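Local coordinates for protein peptidoglycan glycosyltransferase (Atopobium parvulum, PDB 4OVD) that belongs to the penicillin-binding proteins, its chain combining a dimerisation-type domain with the penicillin-binding domain that carries the family's central antiparallel sheet, at residues Y154-V159 with I223-Q228; E232-A237 with S547-D552; S249-N254 with G258-A263; C515-P520 with D524-V529. All blocks are in the same frame, centred on the assembly; numbering follows the deposited sequence.

Overall arrangement
Interactions 3 and 4 are the buried ones: two beta hairpins of the same antiparallel sheet, joined through neighbouring strands 248-253 and 525-532. Backbone hydrogen bonds carry both, interaction 3 with a bulge, interaction 4 with a water beside its turn. Interaction 2 lies over one side of that sheet, where helices 225-242 and 542-556 run antiparallel and meet mainly through one glutamine; Phe549 packs between the helices and the sheet, against Ile250 and Val527. Interaction 1 uses the start of the same helix 225-242 but lies farther out, only partly buried, and is wholly apolar. Gln228 links it to interaction 3 by bonding to Ala263 O.

Interaction 1: residues Y154-V159 with I223-Q228; sequences YPYGNV and IDIELQ
The ring of Tyr156 has Ile225 laid over one face. CG1 of the isoleucine sits above the ring centre, 4.0 Å from the centroid and 12° off the normal, a CH-pi contact, while Ile225 CG2 hangs over the same face nearer the hydroxyl end, 3.9 Å from Tyr156 CZ. Asn68 and Leu70 also touch this tyrosine. With CG1 of Ile225 set opposite the backbone N (chi1 -162°), its CD1 is carried on to Val159 CG1 at 3.8 Å. This valine methyl lies 4.0 Å from Gln228 CG, one helical turn on. Two turns, type I from Tyr154 to Gly157 and type II' from Tyr156 to Val159, bring the Tyr156 ring and the Val159 methyls against the helix's first turn. Asp224 is the N-cap of helix 225-242: its OD1 accepts from Leu227 N at 3.3 Å, from above the carboxylate plane, and more weakly from Glu226 N. It also pairs with Arg556, and the Gln228 amide bonds to Glu232 and to Ala263 O. No hydrogen bond runs between 154-159 and 223-228, so shape and dispersion hold this loop of the dimerisation-domain region to the helix, while the polar ends of Asp224 and Gln228 turn to other partners.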
loop_
_atom_site.group_PDB
_atom_site.type_symbol
_atom_site.label_atom_id
_atom_site.label_comp_id
_atom_site.label_asym_id
_atom_site.label_seq_id
_atom_site.Cartn_x
_atom_site.Cartn_y
_atom_site.Cartn_z
ATOM N N TYR A 154 0.167 11.612 -24.029
ATOM C CA TYR A 154 -0.274 11.665 -22.650
ATOM C C TYR A 154 -0.739 13.058 -22.399
ATOM O O TYR A 154 0.040 13.967 -22.200
ATOM C CB TYR A 154 0.854 11.335 -21.702
ATOM C CG TYR A 154 1.438 10.005 -21.947
ATOM C CD1 TYR A 154 0.823 8.877 -21.492
ATOM C CD2 TYR A 154 2.600 9.875 -22.639
ATOM C CE1 TYR A 154 1.350 7.650 -21.733
ATOM C CE2 TYR A 154 3.136 8.659 -22.875
ATOM C CZ TYR A 154 2.500 7.557 -22.414
ATOM O OH TYR A 154 3.026 6.343 -22.647
ATOM N N PRO A 155 -2.132 13.183 -22.462
ATOM C CA PRO A 155 -2.608 14.556 -22.344
ATOM C C PRO A 155 -2.375 15.278 -21.045
ATOM O O PRO A 155 -2.424 16.496 -21.067
ATOM C CB PRO A 155 -4.110 14.415 -22.504
ATOM C CG PRO A 155 -4.278 13.268 -23.374
ATOM C CD PRO A 155 -3.377 12.316 -22.745
ATOM N N TYR A 156 -2.193 14.586 -19.933
ATOM C CA TYR A 156 -2.072 15.282 -18.676
ATOM C C TYR A 156 -0.643 15.425 -18.344
ATOM O O TYR A 156 -0.284 15.766 -17.254
ATOM C CB TYR A 156 -2.788 14.558 -17.575
ATOM C CG TYR A 156 -4.270 14.577 -17.728
ATOM C CD1 TYR A 156 -5.034 15.567 -17.162
ATOM C CD2 TYR A 156 -4.905 13.607 -18.434
ATOM C CE1 TYR A 156 -6.392 15.582 -17.309
ATOM C CE2 TYR A 156 -6.258 13.610 -18.578
ATOM C CZ TYR A 156 -6.994 14.607 -18.021
ATOM O OH TYR A 156 -8.341 14.588 -18.183
ATOM N N GLY A 157 0.180 15.175 -19.329
ATOM C CA GLY A 157 1.625 15.267 -19.193
ATOM C C GLY A 157 2.182 14.217 -18.270
ATOM O O GLY A 157 1.869 13.045 -18.427
ATOM N N ASN A 158 2.959 14.660 -17.281
ATOM C CA ASN A 158 3.622 13.779 -16.307
ATOM C C ASN A 158 2.774 13.225 -15.197
ATOM O O ASN A 158 3.249 12.391 -14.404
ATOM C CB ASN A 158 4.804 14.493 -15.672
ATOM C CG ASN A 158 5.898 14.803 -16.677
ATOM O OD1 ASN A 158 6.136 14.040 -17.627
ATOM N ND2 ASN A 158 6.583 15.908 -16.464
ATOM N N VAL A 159 1.513 13.628 -15.169
ATOM C CA VAL A 159 0.610 13.191 -14.125
ATOM C C VAL A 159 0.228 11.731 -14.307
ATOM O O VAL A 159 -0.414 11.361 -15.268
ATOM C CB VAL A 159 -0.721 13.992 -14.093
ATOM C CG1 VAL A 159 -1.569 13.477 -12.941
ATOM C CG2 VAL A 159 -0.485 15.500 -13.940
ATOM N N ILE A 223 -8.144 4.763 -11.613
ATOM C CA ILE A 223 -7.525 6.034 -11.257
ATOM C C ILE A 223 -8.351 7.265 -11.499
ATOM O O ILE A 223 -8.987 7.340 -12.526
ATOM C CB ILE A 223 -6.254 6.215 -12.103
ATOM C CG1 ILE A 223 -5.217 5.207 -11.673
ATOM C CG2 ILE A 223 -5.666 7.614 -11.951
ATOM C CD1 ILE A 223 -4.705 5.412 -10.271
ATOM N N ASP A 224 -8.333 8.232 -10.577
ATOM C CA ASP A 224 -9.041 9.512 -10.782
ATOM C C ASP A 224 -7.890 10.451 -11.025
ATOM O O ASP A 224 -7.079 10.742 -10.158
ATOM C CB ASP A 224 -9.874 9.954 -9.595
ATOM C CG ASP A 224 -10.596 11.297 -9.861
ATOM O OD1 ASP A 224 -9.875 12.258 -10.220
ATOM O OD2 ASP A 224 -11.850 11.406 -9.675
ATOM N N ILE A 225 -7.784 10.900 -12.249
ATOM C CA ILE A 225 -6.604 11.665 -12.643
ATOM C C ILE A 225 -6.389 12.929 -11.873
ATOM O O ILE A 225 -5.253 13.294 -11.616
ATOM C CB ILE A 225 -6.592 11.924 -14.160
ATOM C CG1 ILE A 225 -5.181 12.310 -14.645
ATOM C CG2 ILE A 225 -7.704 12.887 -14.541
ATOM C CD1 ILE A 225 -4.187 11.196 -14.493
ATOM N N GLU A 226 -7.460 13.606 -11.500
ATOM C CA GLU A 226 -7.294 14.825 -10.691
ATOM C C GLU A 226 -6.775 14.485 -9.270
ATOM O O GLU A 226 -5.981 15.208 -8.676
ATOM C CB GLU A 226 -8.613 15.608 -10.620
ATOM C CG GLU A 226 -8.377 17.101 -10.573
ATOM C CD GLU A 226 -7.712 17.636 -11.840
ATOM O OE1 GLU A 226 -7.949 17.102 -12.957
ATOM O OE2 GLU A 226 -6.951 18.622 -11.728
ATOM N N LEU A 227 -7.190 13.339 -8.738
ATOM C CA LEU A 227 -6.712 12.906 -7.433
ATOM C C LEU A 227 -5.264 12.433 -7.545
ATOM O O LEU A 227 -4.472 12.530 -6.625
ATOM C CB LEU A 227 -7.603 11.801 -6.899
ATOM C CG LEU A 227 -7.288 11.519 -5.451
ATOM C CD1 LEU A 227 -7.423 12.817 -4.653
ATOM C CD2 LEU A 227 -8.241 10.434 -4.974
ATOM N N GLN A 228 -4.900 11.972 -8.709
ATOM C CA GLN A 228 -3.544 11.517 -8.929
ATOM C C GLN A 228 -2.632 12.704 -8.893
ATOM O O GLN A 228 -1.563 12.654 -8.336
ATOM C CB GLN A 228 -3.455 10.774 -10.270
ATOM C CG GLN A 228 -2.078 10.296 -10.606
ATOM C CD GLN A 228 -1.596 9.251 -9.662
ATOM O OE1 GLN A 228 -2.400 8.513 -9.049
ATOM N NE2 GLN A 228 -0.273 9.152 -9.532
#

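Interaction 2: residues E232-A237 with S547-D552; sequences EEQLTA and SQFAKD
Gln234 reaches across to Asp552 and Phe549 between two antiparallel helices, 225-242 and 542-556, which lie together over the central sheet as the first and last helices do in penicillin-binding domains. The segment axes stay 10.7 Å apart and run at 177°, and Gln234 spans the gap with its chain extended beyond CG (chi2 -179°).

One hydrogen bond joins the segments. Gln234 NE2 donates to Asp552 OD2 at 2.8 Å; the acceptor lies close to the amide plane, while the carboxylate is turned almost perpendicular to it, at 83°. This bond may ease the negative charge of Asp552, since Glu233 OE2 is only 6.6 Å from Asp552 OD2.

The remaining contacts are packing. The side chains of Gln234 and Gln548 cross at about a right angle, with Gln234 OE1 3.2 Å from Gln548 CG. Phe549 turns its ring toward the sheet, onto Ile250 and Ala252 of strand 248-253. Gln234 OE1 lies near the ring plane at its edge, 4.1 Å from Phe549 CD1, and closer, 3.4 Å, to Phe549 CB. The same Gln234 OE1 is 3.3 Å from Phe549 N, at too poor an angle for a hydrogen bond.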
loop_
_atom_site.group_PDB
_atom_site.type_symbol
_atom_site.label_atom_id
_atom_site.label_comp_id
_atom_site.label_asym_id
_atom_site.label_seq_id
_atom_site.Cartn_x
_atom_site.Cartn_y
_atom_site.Cartn_z
ATOM N N GLU A 232 0.457 13.370 -6.204
ATOM C CA GLU A 232 1.830 13.649 -6.598
ATOM C C GLU A 232 2.372 14.910 -6.017
ATOM O O GLU A 232 3.498 14.960 -5.542
ATOM C CB GLU A 232 1.934 13.662 -8.121
ATOM C CG GLU A 232 1.627 12.278 -8.696
ATOM C CD GLU A 232 1.809 12.172 -10.201
ATOM O OE1 GLU A 232 2.174 13.211 -10.812
ATOM O OE2 GLU A 232 1.613 11.044 -10.756
ATOM N N GLU A 233 1.573 15.960 -6.027
ATOM C CA GLU A 233 2.068 17.204 -5.517
ATOM C C GLU A 233 2.198 17.191 -4.014
ATOM O O GLU A 233 3.186 17.710 -3.462
ATOM C CB GLU A 233 1.247 18.374 -6.070
ATOM C CG GLU A 233 -0.212 18.475 -5.640
ATOM C CD GLU A 233 -1.043 19.407 -6.545
ATOM O OE1 GLU A 233 -0.652 19.628 -7.710
ATOM O OE2 GLU A 233 -2.118 19.872 -6.125
ATOM N N GLN A 234 1.240 16.559 -3.331
ATOM C CA GLN A 234 1.310 16.439 -1.878
ATOM C C GLN A 234 2.458 15.547 -1.419
ATOM O O GLN A 234 3.178 15.883 -0.488
ATOM C CB GLN A 234 -0.047 16.047 -1.293
ATOM C CG GLN A 234 -1.013 17.221 -1.461
ATOM C CD GLN A 234 -2.388 16.995 -0.915
ATOM O OE1 GLN A 234 -2.537 16.541 0.201
ATOM N NE2 GLN A 234 -3.415 17.356 -1.701
ATOM N N LEU A 235 2.684 14.441 -2.115
ATOM C CA LEU A 235 3.812 13.606 -1.745
ATOM C C LEU A 235 5.106 14.408 -1.998
ATOM O O LEU A 235 5.991 14.457 -1.160
ATOM C CB LEU A 235 3.781 12.298 -2.534
ATOM C CG LEU A 235 5.040 11.452 -2.373
ATOM C CD1 LEU A 235 5.298 11.117 -0.923
ATOM C CD2 LEU A 235 4.960 10.200 -3.187
ATOM N N THR A 236 5.210 15.087 -3.126
ATOM C CA THR A 236 6.456 15.875 -3.389
ATOM C C THR A 236 6.709 16.916 -2.300
ATOM O O THR A 236 7.835 17.009 -1.754
ATOM C CB THR A 236 6.420 16.539 -4.780
ATOM O OG1 THR A 236 6.204 15.530 -5.769
ATOM C CG2 THR A 236 7.701 17.308 -5.084
ATOM N N ALA A 237 5.651 17.636 -1.914
ATOM C CA ALA A 237 5.769 18.679 -0.853
ATOM C C ALA A 237 6.130 18.071 0.495
ATOM O O ALA A 237 6.907 18.660 1.257
ATOM C CB ALA A 237 4.496 19.554 -0.740
ATOM N N SER A 547 -4.121 13.600 6.657
ATOM C CA SER A 547 -5.292 14.430 6.929
ATOM C C SER A 547 -5.652 15.310 5.757
ATOM O O SER A 547 -6.818 15.422 5.437
ATOM C CB SER A 547 -5.202 15.283 8.223
ATOM O OG SER A 547 -4.060 16.117 8.239
ATOM N N GLN A 548 -4.655 15.918 5.126
ATOM C CA GLN A 548 -4.880 16.762 3.968
ATOM C C GLN A 548 -5.195 15.959 2.698
ATOM O O GLN A 548 -6.163 16.241 1.994
ATOM C CB GLN A 548 -3.686 17.693 3.740
ATOM C CG GLN A 548 -3.765 18.506 2.435
ATOM C CD GLN A 548 -4.999 19.428 2.254
ATOM O OE1 GLN A 548 -5.218 19.970 1.150
ATOM N NE2 GLN A 548 -5.779 19.630 3.309
ATOM N N PHE A 549 -4.444 14.903 2.408
ATOM C CA PHE A 549 -4.736 14.205 1.218
ATOM C C PHE A 549 -6.037 13.350 1.285
ATOM O O PHE A 549 -6.815 13.255 0.325
ATOM C CB PHE A 549 -3.530 13.362 0.788
ATOM C CG PHE A 549 -3.803 12.569 -0.409
ATOM C CD1 PHE A 549 -3.833 13.169 -1.647
ATOM C CD2 PHE A 549 -4.045 11.208 -0.310
ATOM C CE1 PHE A 549 -4.126 12.442 -2.781
ATOM C CE2 PHE A 549 -4.354 10.479 -1.424
ATOM C CZ PHE A 549 -4.383 11.094 -2.668
ATOM N N ALA A 550 -6.287 12.729 2.398
ATOM C CA ALA A 550 -7.486 11.890 2.496
ATOM C C ALA A 550 -8.763 12.745 2.414
ATOM O O ALA A 550 -9.764 12.297 1.867
ATOM C CB ALA A 550 -7.467 11.064 3.751
ATOM N N LYS A 551 -8.667 13.974 2.904
ATOM C CA LYS A 551 -9.752 14.975 2.873
ATOM C C LYS A 551 -10.037 15.267 1.419
ATOM O O LYS A 551 -11.183 15.110 0.961
ATOM C CB LYS A 551 -9.275 16.226 3.632
ATOM C CG LYS A 551 -10.080 17.491 3.500
ATOM C CD LYS A 551 -11.492 17.280 3.954
ATOM C CE LYS A 551 -12.203 18.631 3.967
ATOM N NZ LYS A 551 -13.653 18.460 4.208
ATOM N N ASP A 552 -8.982 15.643 0.679
ATOM C CA ASP A 552 -9.105 15.888 -0.763
ATOM C C ASP A 552 -9.594 14.656 -1.481
ATOM O O ASP A 552 -10.327 14.773 -2.424
ATOM C CB ASP A 552 -7.772 16.279 -1.389
ATOM C CG ASP A 552 -7.266 17.604 -0.881
ATOM O OD1 ASP A 552 -7.996 18.263 -0.113
ATOM O OD2 ASP A 552 -6.127 17.962 -1.230
#

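Interaction 3: residues S249-N254 with G258-A263; sequences SIMAMN and GEIYAA
Ala252 and Ala262 form the hydrogen-bonded pair of this hairpin, Ala252 N giving to Ala262 O at 2.9 Å. In return Ala252 O accepts twice: from Tyr261 N at 2.8 Å, tilted out of the carbonyl plane, and from Ala262 N at 3.2 Å, in the plane on a lone pair. Further toward the turn, Asn254 N points almost straight at Glu259 O, and Gly258 N returns a bond to Asn254 O. At the backbone angles of Gly258 (phi 85°) a CB would press on the preceding carbonyl oxygen. Weaker CA-H...O contacts flank these bonds, such as Ala263 CA to Ile250 O.

Two residues, Tyr261 and Ala262, thus face the single Ala252. This is a classic beta bulge, set in strand 260-266 at the outer edge of the domain's antiparallel sheet, and it shifts the register by one before Met253 pairs with Ile260.

Among the polar side chains, Asn254 ND2 donates to Tyr261 OH at 3.0 Å with the amide and ring planes 45° apart. Asn254 OD1 accepts from Arg256 N and Thr257 N inside the turn, and Tyr261 OH also bonds to Asp524 O.

On the face toward helix 418-429, selenomethionine Met251 bends at its last torsion (chi3 -52°), bringing CE to 3.7 Å from Ala263 CB and 3.9 Å from Ile260 CD1. Elsewhere Tyr261 CB lies 4.3 Å from Ala252 CB, and its ring stands obliquely to the Met253-Asn254 backbone, Tyr261 CE2 3.5 Å from Met253 C.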
loop_
_atom_site.group_PDB
_atom_site.type_symbol
_atom_site.label_atom_id
_atom_site.label_comp_id
_atom_site.label_asym_id
_atom_site.label_seq_id
_atom_site.Cartn_x
_atom_site.Cartn_y
_atom_site.Cartn_z
ATOM N N SER A 249 5.799 7.319 -0.575
ATOM C CA SER A 249 4.711 6.819 -1.394
ATOM C C SER A 249 3.407 7.272 -0.846
ATOM O O SER A 249 3.316 7.553 0.343
ATOM C CB SER A 249 4.639 5.294 -1.325
ATOM O OG SER A 249 5.806 4.732 -1.943
ATOM N N ILE A 250 2.390 7.230 -1.690
ATOM C CA ILE A 250 1.061 7.594 -1.260
ATOM C C ILE A 250 0.050 6.823 -2.086
ATOM O O ILE A 250 0.264 6.592 -3.260
ATOM C CB ILE A 250 0.923 9.152 -1.331
ATOM C CG1 ILE A 250 -0.412 9.613 -0.800
ATOM C CG2 ILE A 250 0.989 9.586 -2.761
ATOM C CD1 ILE A 250 -0.436 11.114 -0.588
HETATM N N MSE A 251 -1.056 6.411 -1.507
HETATM C CA MSE A 251 -2.069 5.670 -2.259
HETATM C C MSE A 251 -3.436 5.872 -1.662
HETATM O O MSE A 251 -3.566 5.970 -0.443
HETATM C CB MSE A 251 -1.740 4.154 -2.235
HETATM C CG MSE A 251 -2.985 3.291 -2.571
HETATM SE SE MSE A 251 -2.619 1.386 -2.990
HETATM C CE MSE A 251 -1.225 1.449 -4.365
ATOM N N ALA A 252 -4.455 5.976 -2.500
ATOM C CA ALA A 252 -5.816 6.080 -2.031
ATOM C C ALA A 252 -6.512 4.932 -2.753
ATOM O O ALA A 252 -6.354 4.834 -3.948
ATOM C CB ALA A 252 -6.420 7.392 -2.423
HETATM N N MSE A 253 -7.323 4.147 -2.050
HETATM C CA MSE A 253 -7.950 2.978 -2.609
HETATM C C MSE A 253 -9.269 2.742 -1.970
HETATM O O MSE A 253 -9.566 3.276 -0.951
HETATM C CB MSE A 253 -7.067 1.720 -2.365
HETATM C CG MSE A 253 -7.263 0.812 -1.080
HETATM SE SE MSE A 253 -6.072 -0.710 -1.466
HETATM C CE MSE A 253 -7.415 -1.829 -2.319
ATOM N N ASN A 254 -10.074 1.928 -2.623
ATOM C CA ASN A 254 -11.349 1.557 -2.152
ATOM C C ASN A 254 -11.098 0.210 -1.477
ATOM O O ASN A 254 -10.712 -0.757 -2.137
ATOM C CB ASN A 254 -12.303 1.427 -3.338
ATOM C CG ASN A 254 -13.678 1.060 -2.927
ATOM O OD1 ASN A 254 -13.874 0.177 -2.146
ATOM N ND2 ASN A 254 -14.639 1.751 -3.446
ATOM N N GLY A 258 -11.191 -2.901 -4.008
ATOM C CA GLY A 258 -9.774 -2.988 -4.273
ATOM C C GLY A 258 -9.267 -1.998 -5.304
ATOM O O GLY A 258 -8.065 -1.891 -5.496
ATOM N N GLU A 259 -10.146 -1.218 -5.924
ATOM C CA GLU A 259 -9.738 -0.245 -6.970
ATOM C C GLU A 259 -8.876 0.848 -6.397
ATOM O O GLU A 259 -9.169 1.319 -5.305
ATOM C CB GLU A 259 -10.968 0.397 -7.621
ATOM C CG GLU A 259 -11.771 -0.599 -8.445
ATOM C CD GLU A 259 -13.110 -0.036 -8.997
ATOM O OE1 GLU A 259 -13.474 1.133 -8.671
ATOM O OE2 GLU A 259 -13.797 -0.780 -9.768
ATOM N N ILE A 260 -7.801 1.217 -7.115
ATOM C CA ILE A 260 -6.860 2.267 -6.690
ATOM C C ILE A 260 -7.183 3.599 -7.335
ATOM O O ILE A 260 -7.161 3.765 -8.600
ATOM C CB ILE A 260 -5.443 1.842 -6.981
ATOM C CG1 ILE A 260 -5.100 0.592 -6.139
ATOM C CG2 ILE A 260 -4.444 2.967 -6.632
ATOM C CD1 ILE A 260 -3.905 -0.193 -6.687
ATOM N N TYR A 261 -7.523 4.564 -6.492
ATOM C CA TYR A 261 -7.887 5.843 -6.993
ATOM C C TYR A 261 -6.704 6.680 -7.357
ATOM O O TYR A 261 -6.799 7.507 -8.262
ATOM C CB TYR A 261 -8.687 6.625 -5.987
ATOM C CG TYR A 261 -9.926 5.973 -5.500
ATOM C CD1 TYR A 261 -11.013 5.767 -6.352
ATOM C CD2 TYR A 261 -10.075 5.705 -4.158
ATOM C CE1 TYR A 261 -12.176 5.192 -5.888
ATOM C CE2 TYR A 261 -11.246 5.154 -3.664
ATOM C CZ TYR A 261 -12.300 4.927 -4.519
ATOM O OH TYR A 261 -13.422 4.388 -3.984
ATOM N N ALA A 262 -5.628 6.510 -6.619
ATOM C CA ALA A 262 -4.368 7.241 -6.851
ATOM C C ALA A 262 -3.206 6.547 -6.182
ATOM O O ALA A 262 -3.378 5.875 -5.191
ATOM C CB ALA A 262 -4.468 8.645 -6.327
ATOM N N ALA A 263 -2.015 6.685 -6.744
ATOM C CA ALA A 263 -0.846 6.082 -6.159
ATOM C C ALA A 263 0.406 6.670 -6.741
ATOM O O ALA A 263 0.509 6.896 -7.973
ATOM C CB ALA A 263 -0.883 4.565 -6.381
#

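Interaction 4: residues C515-P520 with D524-V529; sequences CGIVNP and DLMVYV
Ile517 and the selenomethionine Met526 face each other across a non-hydrogen-bonded pair, their side chains crossing at a slant. Ile517 CG1 lies 3.5 Å from Met526 CG, with the selenium next in line. Met526 CG is swung beside its own carbonyl carbon (chi1 -165°), which brings it against Gly516 O. Further along the same face Cys515 meets Tyr528 differently: Cys515 CB comes to the ring edge, near its plane, 4.2 Å from Tyr528 CD2. The far end of that ring is fixed by a bond between Tyr528 OH and Ser513 OG. On the other face Val518 and Leu525 run side by side and point the same way, with Val518 CG2 3.8 Å from Leu525 CD2.

The backbone sets these side chains opposite one another. Gly516 and Val527 exchange two bonds in an antiparallel hydrogen-bonded pair, Gly516 N to Val527 O at 2.8 Å and Val527 N to Gly516 O at 2.9 Å. Val518 N also reaches Leu525 O, at 2.8 Å. Where the strands part toward the turn, a water steps in: it accepts from Leu525 N at 2.9 Å and lies 3.1 Å from Val518 O, bridging the two strands.

This beta hairpin is sandwiched between helices. Met526 and Tyr528 pack against helix 418-429, and Ile517 also touches helix 458-474; Val527 and Val518 pack on Ala550 of helix 542-556. At the sides, strand 487-495 bonds to the backbone of Cys515 and Ile517, and strand 248-253 to that of Met526 and Tyr528.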
loop_
_atom_site.group_PDB
_atom_site.type_symbol
_atom_site.label_atom_id
_atom_site.label_comp_id
_atom_site.label_asym_id
_atom_site.label_seq_id
_atom_site.Cartn_x
_atom_site.Cartn_y
_atom_site.Cartn_z
ATOM N N CYS A 515 -1.507 4.659 7.855
ATOM C CA CYS A 515 -2.504 4.022 7.015
ATOM C C CYS A 515 -3.842 4.270 7.708
ATOM O O CYS A 515 -3.986 3.916 8.891
ATOM C CB CYS A 515 -2.278 2.523 6.856
ATOM S SG CYS A 515 -3.350 1.863 5.493
ATOM N N GLY A 516 -4.790 4.888 7.011
ATOM C CA GLY A 516 -6.112 5.205 7.596
ATOM C C GLY A 516 -7.294 4.931 6.698
ATOM O O GLY A 516 -7.175 4.925 5.494
ATOM N N ILE A 517 -8.439 4.703 7.316
ATOM C CA ILE A 517 -9.663 4.353 6.649
ATOM C C ILE A 517 -10.612 5.481 7.003
ATOM O O ILE A 517 -10.773 5.807 8.178
ATOM C CB ILE A 517 -10.185 3.021 7.237
ATOM C CG1 ILE A 517 -9.144 1.915 7.057
ATOM C CG2 ILE A 517 -11.490 2.620 6.577
ATOM C CD1 ILE A 517 -9.244 0.690 7.971
ATOM N N VAL A 518 -11.211 6.100 5.999
ATOM C CA VAL A 518 -12.123 7.214 6.218
ATOM C C VAL A 518 -13.561 6.649 6.193
ATOM O O VAL A 518 -13.865 5.846 5.328
ATOM C CB VAL A 518 -11.948 8.296 5.126
ATOM C CG1 VAL A 518 -12.776 9.517 5.453
ATOM C CG2 VAL A 518 -10.496 8.711 4.989
ATOM N N ASN A 519 -14.403 7.049 7.163
ATOM C CA ASN A 519 -15.788 6.607 7.299
ATOM C C ASN A 519 -15.853 5.162 6.957
ATOM O O ASN A 519 -16.389 4.764 5.890
ATOM C CB ASN A 519 -16.705 7.431 6.417
ATOM C CG ASN A 519 -16.783 8.874 6.877
ATOM O OD1 ASN A 519 -16.237 9.230 7.910
ATOM N ND2 ASN A 519 -17.483 9.716 6.115
ATOM N N PRO A 520 -15.249 4.352 7.835
ATOM C CA PRO A 520 -15.133 2.920 7.678
ATOM C C PRO A 520 -16.467 2.204 7.427
ATOM O O PRO A 520 -16.473 1.192 6.733
ATOM C CB PRO A 520 -14.516 2.490 8.996
ATOM C CG PRO A 520 -13.819 3.720 9.486
ATOM C CD PRO A 520 -14.780 4.775 9.170
ATOM N N ASP A 524 -15.551 3.113 1.393
ATOM C CA ASP A 524 -15.164 3.753 0.180
ATOM C C ASP A 524 -13.752 4.277 0.142
ATOM O O ASP A 524 -13.281 4.537 -0.952
ATOM C CB ASP A 524 -16.136 4.919 -0.098
ATOM C CG ASP A 524 -17.558 4.444 -0.496
ATOM O OD1 ASP A 524 -17.657 3.551 -1.352
ATOM O OD2 ASP A 524 -18.554 5.006 0.007
ATOM N N LEU A 525 -13.066 4.428 1.274
ATOM C CA LEU A 525 -11.719 5.037 1.201
ATOM C C LEU A 525 -10.680 4.723 2.279
ATOM O O LEU A 525 -10.922 4.905 3.487
ATOM C CB LEU A 525 -11.905 6.562 1.180
ATOM C CG LEU A 525 -10.628 7.409 1.116
ATOM C CD1 LEU A 525 -9.897 7.276 -0.216
ATOM C CD2 LEU A 525 -11.027 8.853 1.269
HETATM N N MSE A 526 -9.480 4.349 1.834
HETATM C CA MSE A 526 -8.392 4.124 2.719
HETATM C C MSE A 526 -7.206 4.749 2.012
HETATM O O MSE A 526 -7.056 4.661 0.789
HETATM C CB MSE A 526 -8.230 2.616 2.897
HETATM C CG MSE A 526 -7.357 2.210 4.059
HETATM SE SE MSE A 526 -7.197 0.209 4.188
HETATM C CE MSE A 526 -6.090 0.172 2.623
ATOM N N VAL A 527 -6.341 5.376 2.779
ATOM C CA VAL A 527 -5.183 6.031 2.247
ATOM C C VAL A 527 -3.961 5.656 3.061
ATOM O O VAL A 527 -4.052 5.494 4.329
ATOM C CB VAL A 527 -5.352 7.524 2.368
ATOM C CG1 VAL A 527 -4.043 8.224 2.186
ATOM C CG2 VAL A 527 -6.444 8.030 1.445
ATOM N N TYR A 528 -2.849 5.521 2.332
ATOM C CA TYR A 528 -1.544 5.224 2.897
ATOM C C TYR A 528 -0.557 6.290 2.523
ATOM O O TYR A 528 -0.498 6.705 1.387
ATOM C CB TYR A 528 -0.950 3.860 2.372
ATOM C CG TYR A 528 0.496 3.699 2.812
ATOM C CD1 TYR A 528 1.531 4.148 2.039
ATOM C CD2 TYR A 528 0.814 3.085 3.998
ATOM C CE1 TYR A 528 2.857 3.979 2.443
ATOM C CE2 TYR A 528 2.094 2.954 4.419
ATOM C CZ TYR A 528 3.119 3.390 3.623
ATOM O OH TYR A 528 4.422 3.256 4.096
ATOM N N VAL A 529 0.237 6.722 3.485
ATOM C CA VAL A 529 1.266 7.705 3.310
ATOM C C VAL A 529 2.510 7.195 3.997
ATOM O O VAL A 529 2.485 6.783 5.169
ATOM C CB VAL A 529 0.971 9.051 3.977
ATOM C CG1 VAL A 529 2.159 9.978 3.742
ATOM C CG2 VAL A 529 -0.337 9.674 3.453
HETATM O O HOH W 1 -13.745 3.179 3.802
#